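Local structure of capsular polysaccharide biosynthesis protein (Burkholderia pseudomallei, 4BQN) at residues A[8-13]-A[17-22]; A[34-39]-A[54-59]; A[98-103]-A[162-167]; A[155-160]-A[188-193]. The protein binds coenzyme A and is probably an acetyltransferase in the biosynthesis of the bacterial capsular polysaccharide. The protein carries 1 engineered substitution. One frame throughout, in Å; residues are numbered along the deposited sequence. Where two conformers were deposited one is given.

Contact 1. Residues A[8-13]-A[17-22]; sequences YSVYGS and PALAKM
V10 and A20 bring their CA atoms within 6.2 Å where strand 8-11 and helix 17-22 run roughly antiparallel, at 144° between their directions and with 7.8 Å between the axes at closest approach. V10 carries most of the contact, because its two methyls address different helix residues. With CG1 anti to the backbone N (chi1 -165°), that branch meets L19 CD2 at 4.0 Å, the two side chains crossing at about a right angle. CG2 instead rests on A20 CB at 3.7 Å, close enough for direct methyl-to-methyl packing. Y8, two residues earlier, faces the same helix and sets its hydroxyl beside A20: Y8 OH is 3.4 Å from A20 O, but the angle is too poor for a hydrogen bond, and the hydroxyl bonds instead to N24 OD1. At the other end of the contact S13 O lies 3.3 Å from P17 CD. The hydroxyl of S13 caps the backbone N of Q15 and also bonds to Q66, while the residue touches the bound coenzyme A. Strand, short turn and returning helix form the first beta-alpha unit in the parallel sheet of an alpha/beta fold, with the cofactor pocket at the C-terminal end of the strand.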
# COMPACT_ATOMS: atom_id res chain seq x y z
N TYR A 8 3.41 -21.86 9.30
CA TYR A 8 3.43 -20.41 9.38
C TYR A 8 2.14 -19.82 8.88
O TYR A 8 1.39 -20.46 8.13
CB TYR A 8 4.63 -19.79 8.63
CG TYR A 8 4.43 -19.52 7.15
CD1 TYR A 8 4.32 -20.57 6.24
CD2 TYR A 8 4.39 -18.22 6.67
CE1 TYR A 8 4.16 -20.32 4.89
CE2 TYR A 8 4.24 -17.96 5.32
CZ TYR A 8 4.11 -19.00 4.44
OH TYR A 8 3.95 -18.71 3.09
N SER A 9 1.88 -18.59 9.31
CA SER A 9 0.80 -17.81 8.72
C SER A 9 1.31 -16.41 8.49
O SER A 9 2.33 -16.00 9.07
CB SER A 9 -0.41 -17.78 9.64
OG SER A 9 -1.51 -17.23 8.94
N VAL A 10 0.60 -15.68 7.63
CA VAL A 10 0.90 -14.27 7.38
C VAL A 10 -0.38 -13.46 7.61
O VAL A 10 -1.39 -13.67 6.92
CB VAL A 10 1.45 -13.99 5.96
CG1 VAL A 10 2.07 -12.61 5.92
CG2 VAL A 10 2.49 -15.03 5.53
N TYR A 11 -0.33 -12.55 8.58
CA TYR A 11 -1.49 -11.73 8.90
C TYR A 11 -1.17 -10.26 8.71
O TYR A 11 -0.10 -9.80 9.10
CB TYR A 11 -1.93 -11.94 10.34
CG TYR A 11 -3.05 -11.04 10.75
CD1 TYR A 11 -4.35 -11.26 10.31
CD2 TYR A 11 -2.81 -9.94 11.58
CE1 TYR A 11 -5.38 -10.42 10.69
CE2 TYR A 11 -3.83 -9.09 11.97
CZ TYR A 11 -5.13 -9.34 11.52
OH TYR A 11 -6.15 -8.51 11.94
N GLY A 12 -2.11 -9.51 8.16
CA GLY A 12 -1.89 -8.08 8.02
C GLY A 12 -2.88 -7.53 7.04
O GLY A 12 -4.05 -7.94 7.03
N SER A 13 -2.44 -6.56 6.24
CA SER A 13 -3.27 -5.96 5.21
C SER A 13 -3.41 -6.92 4.02
O SER A 13 -2.98 -8.09 4.09
CB SER A 13 -2.58 -4.69 4.72
OG SER A 13 -1.43 -5.00 3.95
N PRO A 17 -1.64 -11.82 2.42
CA PRO A 17 -1.83 -12.98 1.55
C PRO A 17 -0.89 -12.93 0.33
O PRO A 17 -0.43 -13.98 -0.13
CB PRO A 17 -3.32 -12.86 1.16
CG PRO A 17 -3.94 -12.17 2.35
CD PRO A 17 -2.91 -11.14 2.73
N ALA A 18 -0.61 -11.73 -0.17
CA ALA A 18 0.30 -11.58 -1.32
C ALA A 18 1.71 -12.04 -0.96
O ALA A 18 2.35 -12.75 -1.75
CB ALA A 18 0.32 -10.14 -1.81
N LEU A 19 2.16 -11.70 0.25
CA LEU A 19 3.47 -12.13 0.73
C LEU A 19 3.53 -13.66 0.89
O LEU A 19 4.52 -14.27 0.51
CB LEU A 19 3.77 -11.42 2.06
CG LEU A 19 5.07 -11.81 2.75
CD1 LEU A 19 6.29 -11.63 1.85
CD2 LEU A 19 5.22 -10.98 4.01
N ALA A 20 2.48 -14.26 1.46
CA ALA A 20 2.43 -15.72 1.58
C ALA A 20 2.52 -16.39 0.20
O ALA A 20 3.23 -17.38 0.03
CB ALA A 20 1.16 -16.14 2.29
N LYS A 21 1.80 -15.85 -0.78
CA LYS A 21 1.82 -16.39 -2.14
C LYS A 21 3.25 -16.32 -2.70
O LYS A 21 3.75 -17.28 -3.31
CB LYS A 21 0.84 -15.62 -3.03
CG LYS A 21 0.57 -16.24 -4.39
CD LYS A 21 -0.38 -17.43 -4.32
CE LYS A 21 -1.83 -17.01 -4.21
NZ LYS A 21 -2.73 -18.19 -4.12
N MET A 22 3.92 -15.19 -2.48
CA MET A 22 5.27 -15.02 -2.99
C MET A 22 6.23 -15.99 -2.31
O MET A 22 6.99 -16.67 -2.99
CB MET A 22 5.71 -13.56 -2.82
CG MET A 22 7.00 -13.21 -3.53
SD MET A 22 6.92 -13.44 -5.31
CE MET A 22 6.02 -11.98 -5.82

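Contact 2. Residues A[34-39]-A[54-59]; sequences ELVEME and AETIPK
V36 and M38 meet T56 and I57 through methyl, methylene and thioether groups, so no flat group of the two segments presents a face or an edge to the other. The nearby flat group is the imidazole of H52, one helical turn before T56, and it is held by both ring nitrogens: ND1 bonds to T56 OG1 and NE2 to E39 OE1. T56 thereby divides its branches by polarity. With chi1 at -59° its hydroxyl stands beside the backbone N and bonds to H52, while CG2 is anti to that N and packs on V36 CG1 at 3.7 Å. The two beta-branched side chains slide past each other in opposite directions. The contact belongs to a beta-alpha-beta crossover, in which helix 46-56 connects edge strand 33-35 to strand 62-65, on the far side of strand 6-11 in the parallel sheet. The side chains alternate where the strand runs out into extended chain: L35 packs on A20 of helix 15-24, whereas V36 turns to T56. M38 continues the row, its CG 4.2 Å from T56 CG2. A bend at chi3 (62°) turns the methyl end of M38, and the two side chains cross at about a right angle, with M38 SD 4.1 Å from I57 CG1 and the methyl CE beside CD1. In the 3-10 turn that follows a wider pi-type turn, K59 N bonds to T56 O at 3.0 Å, and I57 also touches S85 and M86.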
# COMPACT_ATOMS: atom_id res chain seq x y z
N GLU A 34 4.87 -24.78 5.71
CA GLU A 34 3.50 -24.96 5.22
C GLU A 34 2.62 -23.83 5.73
O GLU A 34 2.58 -23.53 6.93
CB GLU A 34 2.93 -26.33 5.63
CG GLU A 34 1.52 -26.57 5.09
CD GLU A 34 0.89 -27.88 5.54
OE1 GLU A 34 1.57 -28.72 6.17
OE2 GLU A 34 -0.31 -28.07 5.26
N LEU A 35 1.91 -23.19 4.80
CA LEU A 35 1.04 -22.06 5.13
C LEU A 35 -0.27 -22.52 5.76
O LEU A 35 -0.94 -23.44 5.23
CB LEU A 35 0.74 -21.25 3.87
CG LEU A 35 -0.20 -20.04 4.03
CD1 LEU A 35 0.40 -18.99 4.94
CD2 LEU A 35 -0.53 -19.46 2.67
N VAL A 36 -0.65 -21.88 6.85
CA VAL A 36 -2.01 -21.97 7.40
C VAL A 36 -2.59 -20.57 7.19
O VAL A 36 -2.15 -19.61 7.83
CB VAL A 36 -2.01 -22.37 8.89
CG1 VAL A 36 -3.44 -22.52 9.41
CG2 VAL A 36 -1.22 -23.66 9.10
N GLU A 37 -3.56 -20.44 6.28
CA GLU A 37 -4.05 -19.12 5.85
C GLU A 37 -4.84 -18.37 6.92
O GLU A 37 -5.68 -18.96 7.59
CB GLU A 37 -4.94 -19.26 4.61
CG GLU A 37 -4.23 -19.70 3.35
CD GLU A 37 -5.20 -19.98 2.22
OE1 GLU A 37 -6.39 -20.21 2.50
OE2 GLU A 37 -4.76 -19.97 1.05
N MET A 38 -4.57 -17.07 7.08
CA MET A 38 -5.40 -16.19 7.89
C MET A 38 -5.95 -15.09 7.01
O MET A 38 -5.20 -14.47 6.23
CB MET A 38 -4.62 -15.56 9.04
CG MET A 38 -4.38 -16.53 10.19
SD MET A 38 -3.52 -15.78 11.58
CE MET A 38 -4.64 -14.50 12.12
N GLU A 39 -7.24 -14.82 7.14
CA GLU A 39 -7.86 -13.71 6.44
C GLU A 39 -7.21 -12.40 6.88
O GLU A 39 -6.90 -12.23 8.05
CB GLU A 39 -9.37 -13.65 6.73
CG GLU A 39 -10.17 -14.85 6.22
CD GLU A 39 -10.07 -16.07 7.13
OE1 GLU A 39 -9.57 -15.97 8.26
OE2 GLU A 39 -10.52 -17.15 6.69
N ALA A 54 -7.74 -19.17 18.74
CA ALA A 54 -7.89 -20.42 19.47
C ALA A 54 -7.16 -21.61 18.83
O ALA A 54 -6.62 -22.46 19.54
CB ALA A 54 -9.37 -20.76 19.62
N GLU A 55 -7.15 -21.66 17.50
CA GLU A 55 -6.80 -22.89 16.79
C GLU A 55 -5.63 -22.75 15.82
O GLU A 55 -4.95 -23.73 15.51
CB GLU A 55 -8.02 -23.43 16.02
CG GLU A 55 -9.18 -23.86 16.90
CD GLU A 55 -10.39 -24.35 16.10
OE1 GLU A 55 -10.24 -24.62 14.89
OE2 GLU A 55 -11.48 -24.45 16.69
N THR A 56 -5.40 -21.55 15.31
CA THR A 56 -4.34 -21.36 14.32
C THR A 56 -3.05 -20.92 14.99
O THR A 56 -2.04 -21.63 14.93
CB THR A 56 -4.74 -20.33 13.25
OG1 THR A 56 -5.93 -20.77 12.59
CG2 THR A 56 -3.63 -20.13 12.23
N ILE A 57 -3.09 -19.75 15.61
CA ILE A 57 -1.89 -19.14 16.16
C ILE A 57 -1.15 -20.00 17.20
O ILE A 57 0.07 -20.10 17.15
CB ILE A 57 -2.17 -17.70 16.64
CG1 ILE A 57 -2.53 -16.83 15.42
CG2 ILE A 57 -0.98 -17.10 17.38
CD1 ILE A 57 -3.16 -15.49 15.77
N PRO A 58 -1.89 -20.66 18.12
CA PRO A 58 -1.17 -21.49 19.10
C PRO A 58 -0.42 -22.69 18.50
O PRO A 58 0.39 -23.32 19.18
CB PRO A 58 -2.28 -21.96 20.05
CG PRO A 58 -3.32 -20.89 19.94
CD PRO A 58 -3.31 -20.52 18.48
N LYS A 59 -0.69 -23.00 17.23
CA LYS A 59 -0.01 -24.10 16.54
C LYS A 59 1.10 -23.65 15.57
O LYS A 59 1.72 -24.48 14.91
CB LYS A 59 -1.02 -24.98 15.80
CG LYS A 59 -2.10 -25.60 16.68
CD LYS A 59 -3.08 -26.41 15.84
CE LYS A 59 -4.37 -26.68 16.60
NZ LYS A 59 -5.53 -26.79 15.68

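Contact 3. Residues A[98-103]-A[162-167]; sequences MHWEGY and DELKTR. With COA (coenzyme A), chain C.
L164 reaches the loop because its CG stands anti to the carbonyl carbon (chi1 -66°) and the chain then extends, while W100 turns its indole toward the helix with CG anti to the backbone N (chi1 -176°). They meet beside the coenzyme A adenine pocket, where both segments sandwich the base. The two side chains cross at about a right angle, L164 CD1 lying at the indole edge, 3.9 Å from W100 CE3. The other branch, L164 CD2, is 3.6 Å from H99 O and borders the pocket, 3.8 Å from N6A of the cofactor. The H99 ring covers one adenine face, with C4A 3.6 Å above the ring plane; the R167 guanidinium covers the opposite face, with C5A 3.3 Å above its plane. Each cover is braced by a carboxylate: E101, itself salt-bridged to R299, for H99, and E163 for R167. H99 NE2 gives E101 OE2 a nearly straight bond of 2.8 Å, in the ring plane and on the anti lone pair. R167 NH1 reaches both E163 OE1, in a salt bridge, and E163 O, which it meets above the carbonyl plane. From the same guanidinium, NE donates to O2A, an oxygen of the cofactor's diphosphate, at 2.8 Å and 168°.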
# COMPACT_ATOMS: atom_id res chain seq x y z
N MET A 98 3.73 -1.60 3.55
CA MET A 98 4.34 -0.84 2.48
C MET A 98 3.33 0.16 1.90
O MET A 98 2.36 -0.23 1.26
CB MET A 98 4.85 -1.80 1.40
CG MET A 98 5.93 -2.72 1.91
SD MET A 98 6.32 -4.09 0.81
CE MET A 98 5.02 -5.25 1.27
N HIS A 99 3.60 1.45 2.09
CA HIS A 99 2.75 2.53 1.62
C HIS A 99 3.68 3.59 1.07
O HIS A 99 4.68 3.94 1.72
CB HIS A 99 1.87 3.02 2.76
CG HIS A 99 0.99 4.18 2.43
ND1 HIS A 99 -0.39 4.11 2.46
CD2 HIS A 99 1.29 5.47 2.13
CE1 HIS A 99 -0.89 5.30 2.18
NE2 HIS A 99 0.11 6.14 1.97
N TRP A 100 3.39 4.09 -0.12
CA TRP A 100 4.28 5.02 -0.80
C TRP A 100 3.47 5.83 -1.79
O TRP A 100 2.96 5.27 -2.76
CB TRP A 100 5.37 4.24 -1.53
CG TRP A 100 6.41 5.07 -2.18
CD1 TRP A 100 6.46 5.47 -3.50
CD2 TRP A 100 7.61 5.57 -1.57
NE1 TRP A 100 7.61 6.20 -3.73
CE2 TRP A 100 8.32 6.29 -2.56
CE3 TRP A 100 8.14 5.50 -0.27
CZ2 TRP A 100 9.55 6.90 -2.29
CZ3 TRP A 100 9.36 6.10 -0.01
CH2 TRP A 100 10.04 6.81 -1.01
N GLU A 101 3.38 7.14 -1.56
CA GLU A 101 2.57 8.04 -2.40
C GLU A 101 3.40 8.70 -3.51
O GLU A 101 2.89 9.53 -4.25
CB GLU A 101 1.86 9.10 -1.54
CG GLU A 101 0.88 8.45 -0.59
CD GLU A 101 0.30 9.40 0.42
OE1 GLU A 101 0.24 10.61 0.13
OE2 GLU A 101 -0.09 8.92 1.49
N GLY A 102 4.67 8.33 -3.64
CA GLY A 102 5.56 9.07 -4.51
C GLY A 102 5.23 9.00 -5.99
O GLY A 102 5.54 9.93 -6.72
N TYR A 103 4.58 7.94 -6.46
CA TYR A 103 4.19 7.91 -7.87
C TYR A 103 2.93 8.70 -8.14
O TYR A 103 2.76 9.27 -9.23
CB TYR A 103 3.96 6.49 -8.36
CG TYR A 103 5.18 5.62 -8.24
CD1 TYR A 103 6.25 5.77 -9.12
CD2 TYR A 103 5.26 4.62 -7.26
CE1 TYR A 103 7.39 4.96 -9.01
CE2 TYR A 103 6.38 3.82 -7.14
CZ TYR A 103 7.43 3.98 -8.02
OH TYR A 103 8.51 3.16 -7.89
N ASP A 162 10.08 9.42 5.40
CA ASP A 162 9.87 9.70 6.82
C ASP A 162 8.66 8.98 7.40
O ASP A 162 8.68 8.54 8.55
CB ASP A 162 9.72 11.20 7.08
CG ASP A 162 11.01 11.96 6.86
OD1 ASP A 162 12.08 11.33 6.74
OD2 ASP A 162 10.93 13.20 6.81
N GLU A 163 7.58 8.87 6.62
CA GLU A 163 6.39 8.15 7.09
C GLU A 163 6.70 6.67 7.37
O GLU A 163 6.17 6.09 8.33
CB GLU A 163 5.26 8.25 6.07
CG GLU A 163 4.65 9.64 6.00
CD GLU A 163 3.98 10.06 7.30
OE1 GLU A 163 3.16 9.30 7.86
OE2 GLU A 163 4.27 11.16 7.77
N LEU A 164 7.52 6.06 6.52
CA LEU A 164 7.96 4.69 6.75
C LEU A 164 8.88 4.60 7.96
O LEU A 164 8.71 3.72 8.80
CB LEU A 164 8.63 4.13 5.50
CG LEU A 164 7.73 3.93 4.27
CD1 LEU A 164 8.55 3.46 3.08
CD2 LEU A 164 6.62 2.92 4.57
N LYS A 165 9.84 5.51 8.07
CA LYS A 165 10.77 5.48 9.20
C LYS A 165 10.07 5.70 10.54
O LYS A 165 10.41 5.06 11.53
CB LYS A 165 11.91 6.48 8.99
CG LYS A 165 12.87 6.07 7.88
CD LYS A 165 13.98 7.09 7.71
CE LYS A 165 14.98 6.67 6.65
NZ LYS A 165 16.06 7.69 6.47
N THR A 166 9.07 6.60 10.57
CA THR A 166 8.27 6.82 11.78
C THR A 166 7.57 5.51 12.18
O THR A 166 7.56 5.12 13.35
CB THR A 166 7.22 7.92 11.55
OG1 THR A 166 7.89 9.18 11.44
CG2 THR A 166 6.20 8.00 12.70
N ARG A 167 6.99 4.83 11.20
CA ARG A 167 6.24 3.62 11.47
C ARG A 167 7.12 2.44 11.88
O ARG A 167 6.64 1.52 12.54
CB ARG A 167 5.33 3.26 10.30
CG ARG A 167 4.04 4.04 10.37
CD ARG A 167 3.16 3.77 9.16
NE ARG A 167 1.96 4.60 9.17
CZ ARG A 167 1.94 5.89 8.82
NH1 ARG A 167 3.06 6.49 8.44
NH2 ARG A 167 0.80 6.57 8.86
N1A COA C . 2.28 7.15 4.75
C2A COA C . 1.08 7.77 4.84
N3A COA C . -0.02 7.15 5.30
C4A COA C . 0.06 5.87 5.73
C5A COA C . 1.33 5.15 5.67
C6A COA C . 2.48 5.87 5.14
N6A COA C . 3.67 5.26 5.04
N7A COA C . 1.13 3.90 6.15
C8A COA C . -0.18 3.83 6.51
N9A COA C . -0.81 5.00 6.23
C1B COA C . -2.20 5.36 6.50
C2B COA C . -3.22 4.24 6.38
O2B COA C . -3.66 4.12 5.02
C3B COA C . -4.29 4.74 7.33
O3B COA C . -5.00 5.79 6.64
P3B COA C . -6.39 6.39 7.19
O7A COA C . -6.83 7.30 6.07
O8A COA C . -7.27 5.19 7.37
O9A COA C . -6.06 7.10 8.48
C4B COA C . -3.48 5.37 8.46
O4B COA C . -2.21 5.72 7.89
C5B COA C . -3.27 4.46 9.67
O5B COA C . -2.67 3.26 9.19
P1A COA C . -1.43 2.59 9.93
O1A COA C . -0.99 1.45 9.05
O2A COA C . -0.40 3.61 10.30
O3A COA C . -1.99 2.02 11.32
P2A COA C . -3.14 0.98 11.75
O4A COA C . -4.18 1.77 12.50
O5A COA C . -2.43 -0.12 12.48
O6A COA C . -3.81 0.43 10.41
CBP COA C . -4.17 -0.73 8.35
CCP COA C . -3.31 -0.66 9.61
CDP COA C . -3.69 -1.87 7.46
CEP COA C . -5.59 -1.07 8.77
CAP COA C . -4.08 0.64 7.63
OAP COA C . -2.77 0.81 7.08
C9P COA C . -5.10 0.94 6.54
O9P COA C . -6.20 1.38 6.83
N8P COA C . -4.73 0.77 5.27
C7P COA C . -5.61 1.09 4.15
C6P COA C . -6.73 0.10 3.91
C5P COA C . -6.12 -1.24 3.59
O5P COA C . -5.87 -2.05 4.47
N4P COA C . -5.87 -1.45 2.31
C3P COA C . -5.28 -2.68 1.85
C2P COA C . -4.01 -2.38 1.09
S1P COA C . -3.04 -3.83 1.07

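Contact 4. Residues A[155-160]-A[188-193]; sequences EIESWC and ANCRQK
E157 and R191 form a two-bond salt bridge in which the guanidinium offers its side: NE donates to one carboxylate oxygen and NH2 to the other. The shorter bond, R191 NE to E157 OE2, measures 2.7 Å with an N-H...O angle of 149°; it meets the oxygen on the syn side but somewhat out of the carboxylate plane. R191 NH2 to E157 OE1 spans 2.9 Å at 157°, and here the nitrogen comes from well above that plane. Both features follow from the tilt of the two flat groups, 65° apart, which departs from the coplanar form of such a pair. C190 also packs against the acid, its SG 3.6 Å from E157 OE2.

The extended chain of R191, from CG to NE, carries its NE and NH2 side to the carboxylate that E157 holds out on its own extended chain. R191 NH2 has a second acid partner in D154, one turn earlier on the helix of E157; two carboxylates thus share one guanidinium, which would be expected to steady its positive charge. Behind the arginine, the backbone of 188-193 is held by its own turn: N189 O accepts from both Q192 N and K193 N, and K193 NZ bonds to N189 OD1 at 2.7 Å. R191 also has a backbone bond to D250. The contact therefore ties the N-terminal half of helix 153-167 to the chain just leaving helix 183-189, while W301 of helix 300-310 packs against E155, I156 and W159 of the former helix.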
# COMPACT_ATOMS: atom_id res chain seq x y z
N GLU A 155 10.80 16.77 -2.09
CA GLU A 155 10.02 17.00 -0.87
C GLU A 155 9.04 15.84 -0.67
O GLU A 155 8.86 15.33 0.44
CB GLU A 155 9.27 18.32 -0.94
CG GLU A 155 8.35 18.59 0.25
CD GLU A 155 7.60 19.90 0.15
OE1 GLU A 155 7.78 20.64 -0.84
OE2 GLU A 155 6.84 20.21 1.09
N ILE A 156 8.37 15.45 -1.75
CA ILE A 156 7.42 14.34 -1.70
C ILE A 156 8.12 13.07 -1.24
O ILE A 156 7.66 12.41 -0.31
CB ILE A 156 6.74 14.13 -3.06
CG1 ILE A 156 5.83 15.32 -3.39
CG2 ILE A 156 5.93 12.83 -3.06
CD1 ILE A 156 5.46 15.43 -4.86
N GLU A 157 9.25 12.74 -1.87
CA GLU A 157 9.97 11.51 -1.54
C GLU A 157 10.49 11.52 -0.11
O GLU A 157 10.42 10.50 0.58
CB GLU A 157 11.11 11.25 -2.50
CG GLU A 157 10.58 10.84 -3.86
CD GLU A 157 11.66 10.48 -4.85
OE1 GLU A 157 12.86 10.60 -4.51
OE2 GLU A 157 11.31 10.09 -5.98
N SER A 158 11.00 12.67 0.34
CA SER A 158 11.50 12.79 1.72
C SER A 158 10.39 12.48 2.72
O SER A 158 10.61 11.77 3.70
CB SER A 158 12.11 14.17 1.98
OG SER A 158 12.63 14.25 3.30
N TRP A 159 9.19 13.01 2.47
CA TRP A 159 8.06 12.77 3.34
C TRP A 159 7.66 11.29 3.30
O TRP A 159 7.39 10.69 4.34
CB TRP A 159 6.89 13.67 2.96
CG TRP A 159 5.68 13.47 3.79
CD1 TRP A 159 5.40 14.05 5.00
CD2 TRP A 159 4.56 12.63 3.46
NE1 TRP A 159 4.17 13.60 5.45
CE2 TRP A 159 3.63 12.74 4.52
CE3 TRP A 159 4.25 11.81 2.37
CZ2 TRP A 159 2.41 12.06 4.53
CZ3 TRP A 159 3.02 11.12 2.38
CH2 TRP A 159 2.12 11.25 3.46
N CYS A 160 7.61 10.70 2.10
CA CYS A 160 7.27 9.28 1.99
C CYS A 160 8.24 8.40 2.77
O CYS A 160 7.81 7.46 3.45
CB CYS A 160 7.24 8.83 0.52
SG CYS A 160 5.91 9.57 -0.45
N ALA A 188 15.76 4.14 -3.07
CA ALA A 188 16.85 4.04 -4.03
C ALA A 188 16.38 3.59 -5.41
O ALA A 188 17.02 3.93 -6.40
CB ALA A 188 17.94 3.11 -3.50
N ASN A 189 15.27 2.87 -5.48
CA ASN A 189 14.84 2.28 -6.74
C ASN A 189 13.58 2.86 -7.35
O ASN A 189 13.25 2.52 -8.48
CB ASN A 189 14.64 0.77 -6.57
CG ASN A 189 15.94 0.04 -6.37
OD1 ASN A 189 16.57 -0.37 -7.35
ND2 ASN A 189 16.35 -0.09 -5.12
N CYS A 190 12.87 3.73 -6.62
CA CYS A 190 11.52 4.11 -7.03
C CYS A 190 11.46 4.82 -8.38
O CYS A 190 10.48 4.65 -9.12
CB CYS A 190 10.83 4.95 -5.94
SG CYS A 190 11.58 6.54 -5.57
N ARG A 191 12.50 5.58 -8.74
CA ARG A 191 12.46 6.29 -10.01
C ARG A 191 12.88 5.42 -11.19
O ARG A 191 12.60 5.77 -12.34
CB ARG A 191 13.27 7.57 -9.95
CG ARG A 191 12.75 8.52 -8.88
CD ARG A 191 13.18 9.95 -9.12
NE ARG A 191 13.14 10.71 -7.89
CZ ARG A 191 13.62 11.94 -7.76
NH1 ARG A 191 14.14 12.57 -8.81
NH2 ARG A 191 13.56 12.55 -6.58
N GLN A 192 13.55 4.31 -10.89
CA GLN A 192 14.09 3.43 -11.92
C GLN A 192 13.16 2.27 -12.25
O GLN A 192 13.14 1.80 -13.39
CB GLN A 192 15.44 2.86 -11.47
CG GLN A 192 16.58 3.88 -11.46
CD GLN A 192 16.51 4.83 -10.29
OE1 GLN A 192 16.10 4.46 -9.19
NE2 GLN A 192 16.89 6.08 -10.51
N LYS A 193 12.40 1.82 -11.25
CA LYS A 193 11.53 0.65 -11.35
C LYS A 193 10.20 1.00 -10.73
O LYS A 193 10.16 1.63 -9.68
CB LYS A 193 12.12 -0.53 -10.57
CG LYS A 193 13.40 -1.10 -11.13
CD LYS A 193 14.08 -2.00 -10.11
CE LYS A 193 15.59 -1.95 -10.28
NZ LYS A 193 16.16 -0.60 -10.01

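In the fold
Contact 3 has all its touching residues buried and contact 1 all but P17, whereas V36 of contact 2 and R191 of contact 4 are partly exposed. Contacts 1 and 2 share the parallel sheet through neighbouring strands 6-11 and 33-35, touch where S9 OG bonds to V36 O, and rely on apolar packing. Contacts 3 and 4 share helix 153-167 and are joined by Y103 OH at the backbone oxygens of C190 and K193. Contact 3 joins its segments by apolar packing and by the cofactor base held between them, its polar bonds lying within each segment or going to coenzyme A, whereas contact 4 crosses by a salt bridge within the chain.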